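Local coordinates for protein putative fimbrium anchoring subunit Fim4B (Bacteroides ovatus, PDB 5CAG) that probably serves as the anchoring subunit of a fimbrium (pilus) at the bacterial outer membrane, at residues Thr96-Gly101 and Lys109-Pro114; Gly164-Leu169 and Gly229-Ile234; Ser142-Tyr147 and Thr203-Val208. One frame throughout, in Å; residues are numbered along the deposited sequence.

Interaction 1 (Thr96-Gly101 and Lys109-Pro114); sequences TGNCNG and KMVWSP
W112, C99 and T96 carry most of this contact, in which two parts of one loop between strands 93-96 and 118-127 fold back on each other. The W112 indole receives C99 over one face. SG lies 4.1 Å from the centroid of the W112 six-membered ring and only 15° off its normal, a sulfur-aromatic contact, while C99 CB makes a CH-pi contact 4.2 Å from the same W112 centroid. C99 turns SG anti to its own carbonyl carbon, beside the backbone N. Cysteine suits the place because it is slim enough to lie on the ring and its sulfur is polarisable; L102 also touches the indole. At the other end, T96 sets OG1 in the crowded position between N and the carbonyl carbon (chi1 45°), and OG1 donates in the carbonyl plane to W112 O at 3.0 Å. T96 CG2 lies 3.8 Å from P114 CA, so the hydroxyl of the threonine bonds while its methyl packs. Between the two ends, N98 and V111 form a single beta bridge. W112 N gives its hydrogen to G97 O at 3.0 Å, nearly along the C=O axis. M110 O, in the selenomethionine, accepts twice: from C99 N at 2.8 Å and from N98 ND2 at 2.9 Å, the amide coming from well above the carbonyl plane (69°). The N98 amide also reaches Q185, and the backbone of V111 bonds to P186 and Y188. With a single bridge instead of a ladder, backbone and side-chain donors share the gripping of carbonyls, while the indole face under C99 supplies much of the apolar part.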
loop_
_atom_site.group_PDB
_atom_site.type_symbol
_atom_site.label_atom_id
_atom_site.label_comp_id
_atom_site.label_asym_id
_atom_site.label_seq_id
_atom_site.Cartn_x
_atom_site.Cartn_y
_atom_site.Cartn_z
ATOM N N THR A 96 2.917 5.885 -3.990
ATOM C CA THR A 96 3.696 6.775 -3.125
ATOM C C THR A 96 4.548 7.720 -3.948
ATOM O O THR A 96 4.869 7.420 -5.101
ATOM C CB THR A 96 4.567 5.994 -2.196
ATOM O OG1 THR A 96 5.214 4.955 -2.942
ATOM C CG2 THR A 96 3.801 5.490 -0.998
ATOM N N GLY A 97 4.927 8.847 -3.357
ATOM C CA GLY A 97 5.776 9.796 -4.067
ATOM C C GLY A 97 7.226 9.363 -4.153
ATOM O O GLY A 97 7.650 8.480 -3.397
ATOM N N ASN A 98 8.004 9.973 -5.073
ATOM C CA ASN A 98 9.439 9.704 -5.144
ATOM C C ASN A 98 10.133 10.475 -4.011
ATOM O O ASN A 98 9.664 11.561 -3.667
ATOM C CB ASN A 98 9.989 10.067 -6.486
ATOM C CG ASN A 98 9.832 8.979 -7.489
ATOM O OD1 ASN A 98 8.936 9.008 -8.328
ATOM N ND2 ASN A 98 10.726 8.003 -7.443
ATOM N N CYS A 99 11.179 9.891 -3.380
ATOM C CA CYS A 99 11.893 10.493 -2.238
ATOM C C CYS A 99 12.571 11.762 -2.659
ATOM O O CYS A 99 13.569 11.757 -3.393
ATOM C CB CYS A 99 12.888 9.530 -1.598
ATOM S SG CYS A 99 12.191 7.924 -1.191
ATOM N N ASN A 100 12.010 12.858 -2.203
ATOM C CA ASN A 100 12.544 14.145 -2.549
ATOM C C ASN A 100 13.139 14.742 -1.317
ATOM O O ASN A 100 12.726 14.408 -0.196
ATOM C CB ASN A 100 11.451 15.036 -3.163
ATOM C CG ASN A 100 10.919 14.575 -4.524
ATOM O OD1 ASN A 100 11.642 14.022 -5.385
ATOM N ND2 ASN A 100 9.634 14.844 -4.772
ATOM N N GLY A 101 14.150 15.572 -1.532
ATOM C CA GLY A 101 14.816 16.295 -0.460
ATOM C C GLY A 101 15.721 15.519 0.468
ATOM O O GLY A 101 16.139 16.052 1.507
ATOM N N LYS A 109 15.418 8.268 -7.245
ATOM C CA LYS A 109 14.947 7.160 -8.067
ATOM C C LYS A 109 14.019 6.234 -7.249
ATOM O O LYS A 109 13.333 5.384 -7.823
ATOM C CB LYS A 109 16.162 6.400 -8.643
ATOM C CG LYS A 109 16.827 7.168 -9.796
ATOM C CD LYS A 109 18.336 6.876 -10.014
ATOM C CE LYS A 109 19.268 7.986 -9.539
ATOM N NZ LYS A 109 19.030 9.296 -10.216
HETATM N N MSE A 110 13.999 6.412 -5.917
HETATM C CA MSE A 110 13.212 5.626 -4.964
HETATM C C MSE A 110 11.885 6.307 -4.589
HETATM O O MSE A 110 11.723 7.512 -4.782
HETATM C CB MSE A 110 14.011 5.406 -3.682
HETATM C CG MSE A 110 15.366 4.793 -3.905
HETATM SE SE MSE A 110 16.322 4.652 -2.211
HETATM C CE MSE A 110 18.078 4.135 -2.863
ATOM N N VAL A 111 10.952 5.519 -4.021
ATOM C CA VAL A 111 9.624 5.936 -3.558
ATOM C C VAL A 111 9.466 5.668 -2.041
ATOM O O VAL A 111 10.130 4.791 -1.496
ATOM C CB VAL A 111 8.512 5.244 -4.369
ATOM C CG1 VAL A 111 8.625 5.590 -5.853
ATOM C CG2 VAL A 111 8.528 3.732 -4.150
ATOM N N TRP A 112 8.589 6.410 -1.376
ATOM C CA TRP A 112 8.379 6.259 0.059
ATOM C C TRP A 112 7.616 4.996 0.383
ATOM O O TRP A 112 6.857 4.530 -0.462
ATOM C CB TRP A 112 7.601 7.449 0.610
ATOM C CG TRP A 112 8.216 8.788 0.355
ATOM C CD1 TRP A 112 7.800 9.719 -0.546
ATOM C CD2 TRP A 112 9.298 9.385 1.078
ATOM N NE1 TRP A 112 8.592 10.843 -0.470
ATOM C CE2 TRP A 112 9.505 10.673 0.534
ATOM C CE3 TRP A 112 10.120 8.958 2.135
ATOM C CZ2 TRP A 112 10.498 11.534 1.011
ATOM C CZ3 TRP A 112 11.086 9.825 2.624
ATOM C CH2 TRP A 112 11.272 11.091 2.063
ATOM N N SER A 113 7.808 4.439 1.608
ATOM C CA SER A 113 7.063 3.252 2.071
ATOM C C SER A 113 5.617 3.656 2.320
ATOM O O SER A 113 5.371 4.766 2.807
ATOM C CB SER A 113 7.668 2.628 3.331
ATOM O OG SER A 113 8.760 3.369 3.856
ATOM N N PRO A 114 4.648 2.824 1.886
ATOM C CA PRO A 114 3.245 3.204 2.028
ATOM C C PRO A 114 2.769 3.138 3.463
ATOM O O PRO A 114 3.107 2.194 4.162
ATOM C CB PRO A 114 2.529 2.176 1.160
ATOM C CG PRO A 114 3.397 1.003 1.170
ATOM C CD PRO A 114 4.778 1.537 1.178
#

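Interaction 2 (Gly164-Leu169 and Gly229-Ile234); sequences GSIDGL and GAIILI
An antiparallel beta ladder joins the end of strand 159-167 to the start of strand 232-239, in a FimB/Mfa2-family protein rich in beta structure. S165 and I234 form one hydrogen-bonded pair, with I234 N reaching S165 O at 2.9 Å and S165 N reaching I234 O at 3.1 Å. D167 and I232 form the next: D167 N donates almost straight to I232 O at 2.9 Å (N-H...O 173°), and the return bond from I232 N meets D167 O at 3.1 Å from above the carbonyl plane. The non-hydrogen-bonded pair I166 and L233 lies between them and faces the hydrophobic side, where F189 touches both; I187 and F202 also pack on I166. I166 carries CG1 anti to the backbone N (chi1 -176°), and CD1 beyond it lies 3.8 Å from I231 CG2, the two side chains lying alongside each other and pointing the same way. Isoleucine and leucine suit this covered side because their branched apolar groups pack against the aromatic rings of F189 and F202. The face bearing S165, D167, I232 and I234 is mixed instead: S165 OG sits 3.4 Å from I234 CB, and P186 touches both S165 and D167. After D167 the ladder gives way to a turn. G168 has a positive phi of 98° and comes close to A230 O, a spot where the absence of a side chain lets the two backbones run together. The L169 side chain then crosses I231 at about a right angle, setting L169 CD2 3.6 Å from I231 CD1.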
loop_
_atom_site.group_PDB
_atom_site.type_symbol
_atom_site.label_atom_id
_atom_site.label_comp_id
_atom_site.label_asym_id
_atom_site.label_seq_id
_atom_site.Cartn_x
_atom_site.Cartn_y
_atom_site.Cartn_z
ATOM N N GLY A 164 18.470 2.047 3.083
ATOM C CA GLY A 164 17.908 0.809 2.566
ATOM C C GLY A 164 16.905 1.019 1.448
ATOM O O GLY A 164 16.207 2.037 1.397
ATOM N N SER A 165 16.821 0.045 0.552
ATOM C CA SER A 165 15.876 0.014 -0.557
ATOM C C SER A 165 15.501 -1.427 -0.811
ATOM O O SER A 165 16.319 -2.329 -0.582
ATOM C CB SER A 165 16.439 0.666 -1.815
ATOM O OG SER A 165 17.788 0.325 -2.107
ATOM N N ILE A 166 14.251 -1.658 -1.225
ATOM C CA ILE A 166 13.786 -3.006 -1.517
ATOM C C ILE A 166 13.031 -2.978 -2.852
ATOM O O ILE A 166 12.061 -2.226 -3.047
ATOM C CB ILE A 166 12.998 -3.640 -0.349
ATOM C CG1 ILE A 166 12.607 -5.089 -0.638
ATOM C CG2 ILE A 166 11.804 -2.802 0.067
ATOM C CD1 ILE A 166 12.988 -6.023 0.390
ATOM N N ASP A 167 13.562 -3.764 -3.786
ATOM C CA ASP A 167 13.049 -3.924 -5.132
ATOM C C ASP A 167 12.253 -5.186 -5.235
ATOM O O ASP A 167 12.586 -6.165 -4.571
ATOM C CB ASP A 167 14.214 -3.986 -6.114
ATOM C CG ASP A 167 14.553 -2.660 -6.733
ATOM O OD1 ASP A 167 13.640 -2.032 -7.332
ATOM O OD2 ASP A 167 15.744 -2.270 -6.678
ATOM N N GLY A 168 11.233 -5.180 -6.088
ATOM C CA GLY A 168 10.422 -6.366 -6.338
ATOM C C GLY A 168 9.116 -6.475 -5.582
ATOM O O GLY A 168 8.360 -7.416 -5.824
ATOM N N LEU A 169 8.839 -5.552 -4.647
ATOM C CA LEU A 169 7.585 -5.609 -3.893
ATOM C C LEU A 169 6.573 -4.663 -4.519
ATOM O O LEU A 169 6.933 -3.887 -5.392
ATOM C CB LEU A 169 7.787 -5.308 -2.401
ATOM C CG LEU A 169 8.661 -6.271 -1.607
ATOM C CD1 LEU A 169 8.773 -5.818 -0.178
ATOM C CD2 LEU A 169 8.122 -7.627 -1.617
ATOM N N GLY A 229 9.194 -12.630 -10.180
ATOM C CA GLY A 229 9.715 -11.430 -9.532
ATOM C C GLY A 229 10.716 -11.709 -8.427
ATOM O O GLY A 229 10.394 -12.400 -7.452
ATOM N N ALA A 230 11.938 -11.171 -8.584
ATOM C CA ALA A 230 13.020 -11.306 -7.619
ATOM C C ALA A 230 12.937 -10.182 -6.607
ATOM O O ALA A 230 12.616 -9.051 -6.978
ATOM C CB ALA A 230 14.352 -11.280 -8.331
ATOM N N ILE A 231 13.188 -10.482 -5.326
ATOM C CA ILE A 231 13.107 -9.479 -4.270
ATOM C C ILE A 231 14.497 -9.190 -3.749
ATOM O O ILE A 231 15.122 -10.052 -3.139
ATOM C CB ILE A 231 12.128 -9.887 -3.163
ATOM C CG1 ILE A 231 10.738 -10.125 -3.770
ATOM C CG2 ILE A 231 12.066 -8.805 -2.080
ATOM C CD1 ILE A 231 9.722 -10.633 -2.828
ATOM N N ILE A 232 14.981 -7.965 -3.988
ATOM C CA ILE A 232 16.330 -7.581 -3.612
ATOM C C ILE A 232 16.376 -6.406 -2.621
ATOM O O ILE A 232 15.847 -5.319 -2.861
ATOM C CB ILE A 232 17.160 -7.298 -4.882
ATOM C CG1 ILE A 232 17.467 -8.597 -5.619
ATOM C CG2 ILE A 232 18.458 -6.591 -4.556
ATOM C CD1 ILE A 232 16.607 -8.830 -6.751
ATOM N N LEU A 233 17.050 -6.664 -1.510
ATOM C CA LEU A 233 17.337 -5.738 -0.436
ATOM C C LEU A 233 18.689 -5.132 -0.729
ATOM O O LEU A 233 19.627 -5.880 -1.042
ATOM C CB LEU A 233 17.357 -6.496 0.883
ATOM C CG LEU A 233 16.931 -5.729 2.079
ATOM C CD1 LEU A 233 16.485 -6.668 3.164
ATOM C CD2 LEU A 233 18.045 -4.888 2.589
ATOM N N ILE A 234 18.785 -3.775 -0.692
ATOM C CA ILE A 234 20.031 -3.054 -0.984
ATOM C C ILE A 234 20.360 -2.175 0.188
ATOM O O ILE A 234 19.533 -1.375 0.607
ATOM C CB ILE A 234 20.040 -2.238 -2.314
ATOM C CG1 ILE A 234 19.419 -3.002 -3.519
ATOM C CG2 ILE A 234 21.464 -1.818 -2.650
ATOM C CD1 ILE A 234 17.827 -2.739 -3.786
#

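Interaction 3 (Ser142-Tyr147 and Thr203-Val208); sequences SVVKKY and TAFKQV. With SO4 (sulfate ion), chain D.
An antiparallel beta ladder pairs strand 134-154 with the end of strand 197-205, here the short runs V144-Y147 and T203-F205. K145 and A204 are its hydrogen-bonded pair: K145 N points to A204 O at 2.8 Å, nearly along the C=O axis, and A204 N returns to K145 O. V144 and K146 share a face with T203 and F205. V144 holds CG1 anti to the backbone N (chi1 176°), so that CG1 packs on T203 CB at 3.7 Å while CG2 leans to F205 CE1 at 3.6 Å; a beta-branched valine thus fills two contacts at once. T203 has OG1 between N and the carbonyl carbon, where it bonds to P114 O, and CG2 beside the backbone N, running alongside K146. A204 lies on the reverse face, small enough for the Y147 ring, whose CE1 comes to 4.0 Å from A204 CB; F202 also meets the Y147 ring, with planes about 10° apart. Past the ladder, K206 N still bonds to V143 O at 2.8 Å. The K206 side chain is extended beyond CG and crosses K145 at about a right angle, the methylenes touching at CG while the two ammonium groups stay well apart. Its length carries K206 NZ to S142 O at 3.0 Å, in the carbonyl plane, and a salt bridge to E141 probably offsets its charge. K146, extended likewise, reaches a sulfate probably from the crystallisation liquor, which T30 also binds: K146 NZ donates to O4 of the ion at 3.0 Å.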
loop_
_atom_site.group_PDB
_atom_site.type_symbol
_atom_site.label_atom_id
_atom_site.label_comp_id
_atom_site.label_asym_id
_atom_site.label_seq_id
_atom_site.Cartn_x
_atom_site.Cartn_y
_atom_site.Cartn_z
ATOM N N SER A 142 -6.765 -4.430 5.469
ATOM C CA SER A 142 -5.468 -3.777 5.459
ATOM C C SER A 142 -4.677 -4.335 4.305
ATOM O O SER A 142 -4.368 -5.522 4.301
ATOM C CB SER A 142 -4.730 -3.938 6.775
ATOM O OG SER A 142 -3.581 -3.107 6.691
ATOM N N VAL A 143 -4.421 -3.506 3.282
ATOM C CA VAL A 143 -3.705 -3.946 2.082
ATOM C C VAL A 143 -2.207 -3.578 2.130
ATOM O O VAL A 143 -1.520 -3.703 1.126
ATOM C CB VAL A 143 -4.383 -3.392 0.824
ATOM C CG1 VAL A 143 -5.766 -4.000 0.652
ATOM C CG2 VAL A 143 -4.462 -1.874 0.869
ATOM N N VAL A 144 -1.700 -3.155 3.294
ATOM C CA VAL A 144 -0.284 -2.825 3.452
ATOM C C VAL A 144 0.350 -3.803 4.432
ATOM O O VAL A 144 -0.085 -3.862 5.583
ATOM C CB VAL A 144 -0.065 -1.373 3.912
ATOM C CG1 VAL A 144 1.414 -1.117 4.162
ATOM C CG2 VAL A 144 -0.626 -0.379 2.914
ATOM N N LYS A 145 1.368 -4.566 3.974
ATOM C CA LYS A 145 2.126 -5.536 4.783
ATOM C C LYS A 145 3.331 -4.826 5.435
ATOM O O LYS A 145 4.004 -4.051 4.758
ATOM C CB LYS A 145 2.609 -6.750 3.930
ATOM C CG LYS A 145 1.541 -7.782 3.476
ATOM C CD LYS A 145 2.161 -9.148 3.010
ATOM C CE LYS A 145 1.186 -10.319 2.734
ATOM N NZ LYS A 145 0.924 -10.613 1.267
ATOM N N LYS A 146 3.578 -5.054 6.745
ATOM C CA LYS A 146 4.756 -4.521 7.444
ATOM C C LYS A 146 5.874 -5.573 7.427
ATOM O O LYS A 146 5.608 -6.768 7.608
ATOM C CB LYS A 146 4.464 -4.156 8.903
ATOM C CG LYS A 146 3.383 -3.131 9.176
ATOM C CD LYS A 146 3.043 -3.190 10.673
ATOM C CE LYS A 146 1.900 -2.305 11.107
ATOM N NZ LYS A 146 1.316 -2.747 12.410
ATOM N N TYR A 147 7.121 -5.126 7.267
ATOM C CA TYR A 147 8.312 -5.975 7.287
ATOM C C TYR A 147 9.379 -5.361 8.190
ATOM O O TYR A 147 9.418 -4.140 8.377
ATOM C CB TYR A 147 8.886 -6.149 5.888
ATOM C CG TYR A 147 7.944 -6.681 4.835
ATOM C CD1 TYR A 147 7.115 -5.823 4.118
ATOM C CD2 TYR A 147 7.995 -8.016 4.440
ATOM C CE1 TYR A 147 6.287 -6.295 3.104
ATOM C CE2 TYR A 147 7.179 -8.499 3.417
ATOM C CZ TYR A 147 6.323 -7.634 2.750
ATOM O OH TYR A 147 5.499 -8.100 1.744
ATOM N N THR A 203 7.480 -1.181 4.634
ATOM C CA THR A 203 6.154 -1.670 4.258
ATOM C C THR A 203 6.011 -1.729 2.755
ATOM O O THR A 203 6.724 -1.023 2.044
ATOM C CB THR A 203 5.061 -0.755 4.798
ATOM O OG1 THR A 203 5.243 0.544 4.249
ATOM C CG2 THR A 203 5.013 -0.699 6.302
ATOM N N ALA A 204 5.057 -2.526 2.276
ATOM C CA ALA A 204 4.713 -2.664 0.871
ATOM C C ALA A 204 3.260 -3.105 0.755
ATOM O O ALA A 204 2.693 -3.624 1.723
ATOM C CB ALA A 204 5.631 -3.672 0.209
ATOM N N PHE A 205 2.637 -2.882 -0.407
ATOM C CA PHE A 205 1.271 -3.328 -0.621
ATOM C C PHE A 205 1.243 -4.835 -0.775
ATOM O O PHE A 205 2.244 -5.440 -1.197
ATOM C CB PHE A 205 0.650 -2.654 -1.859
ATOM C CG PHE A 205 0.359 -1.183 -1.665
ATOM C CD1 PHE A 205 -0.613 -0.759 -0.760
ATOM C CD2 PHE A 205 1.077 -0.218 -2.359
ATOM C CE1 PHE A 205 -0.858 0.611 -0.558
ATOM C CE2 PHE A 205 0.827 1.146 -2.153
ATOM C CZ PHE A 205 -0.145 1.549 -1.261
ATOM N N LYS A 206 0.095 -5.454 -0.403
ATOM C CA LYS A 206 -0.170 -6.892 -0.592
ATOM C C LYS A 206 -0.097 -7.203 -2.092
ATOM O O LYS A 206 -0.492 -6.352 -2.907
ATOM C CB LYS A 206 -1.566 -7.265 -0.054
ATOM C CG LYS A 206 -1.644 -7.587 1.417
ATOM C CD LYS A 206 -3.038 -8.104 1.783
ATOM C CE LYS A 206 -3.133 -8.418 3.261
ATOM N NZ LYS A 206 -4.533 -8.483 3.742
ATOM N N GLN A 207 0.413 -8.379 -2.473
ATOM C CA GLN A 207 0.474 -8.720 -3.902
ATOM C C GLN A 207 -0.948 -8.862 -4.448
ATOM O O GLN A 207 -1.246 -8.426 -5.571
ATOM C CB GLN A 207 1.282 -10.004 -4.125
ATOM C CG GLN A 207 1.995 -10.060 -5.460
ATOM C CD GLN A 207 2.608 -11.418 -5.650
ATOM O OE1 GLN A 207 1.972 -12.328 -6.187
ATOM N NE2 GLN A 207 3.826 -11.602 -5.155
ATOM N N VAL A 208 -1.825 -9.466 -3.614
ATOM C CA VAL A 208 -3.236 -9.682 -3.894
ATOM C C VAL A 208 -4.057 -9.578 -2.625
ATOM O O VAL A 208 -3.659 -10.120 -1.577
ATOM C CB VAL A 208 -3.546 -11.049 -4.575
ATOM C CG1 VAL A 208 -4.926 -11.023 -5.233
ATOM C CG2 VAL A 208 -2.493 -11.439 -5.602
HETATM S S SO4 D . -2.469 -1.006 12.845
HETATM O O1 SO4 D . -1.784 0.288 12.728
HETATM O O2 SO4 D . -3.437 -0.967 13.936
HETATM O O3 SO4 D . -3.149 -1.312 11.581
HETATM O O4 SO4 D . -1.495 -2.053 13.142
#

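Interactions 2 and 3 are true antiparallel ladders, whereas interaction 1 is a loop folded on itself, bridged once, with two of its four hydrogen bonds given by side chains. All three are partly buried; their exposed residues include A230 in interaction 2, K146 and Q207 in interaction 3, and N100 and K109 in interaction 1. The centre of interaction 3 lies nearest that of the chain, about 6 Å away. Strand 134-154 leads on to 159-167, and 197-205 to 232-239, so the ladders join successive strands, and L169 CB packs on A204 CB between them. The loop is bonded to interaction 3 through P114, but only packs on interaction 2, M110 CE against S165 OG.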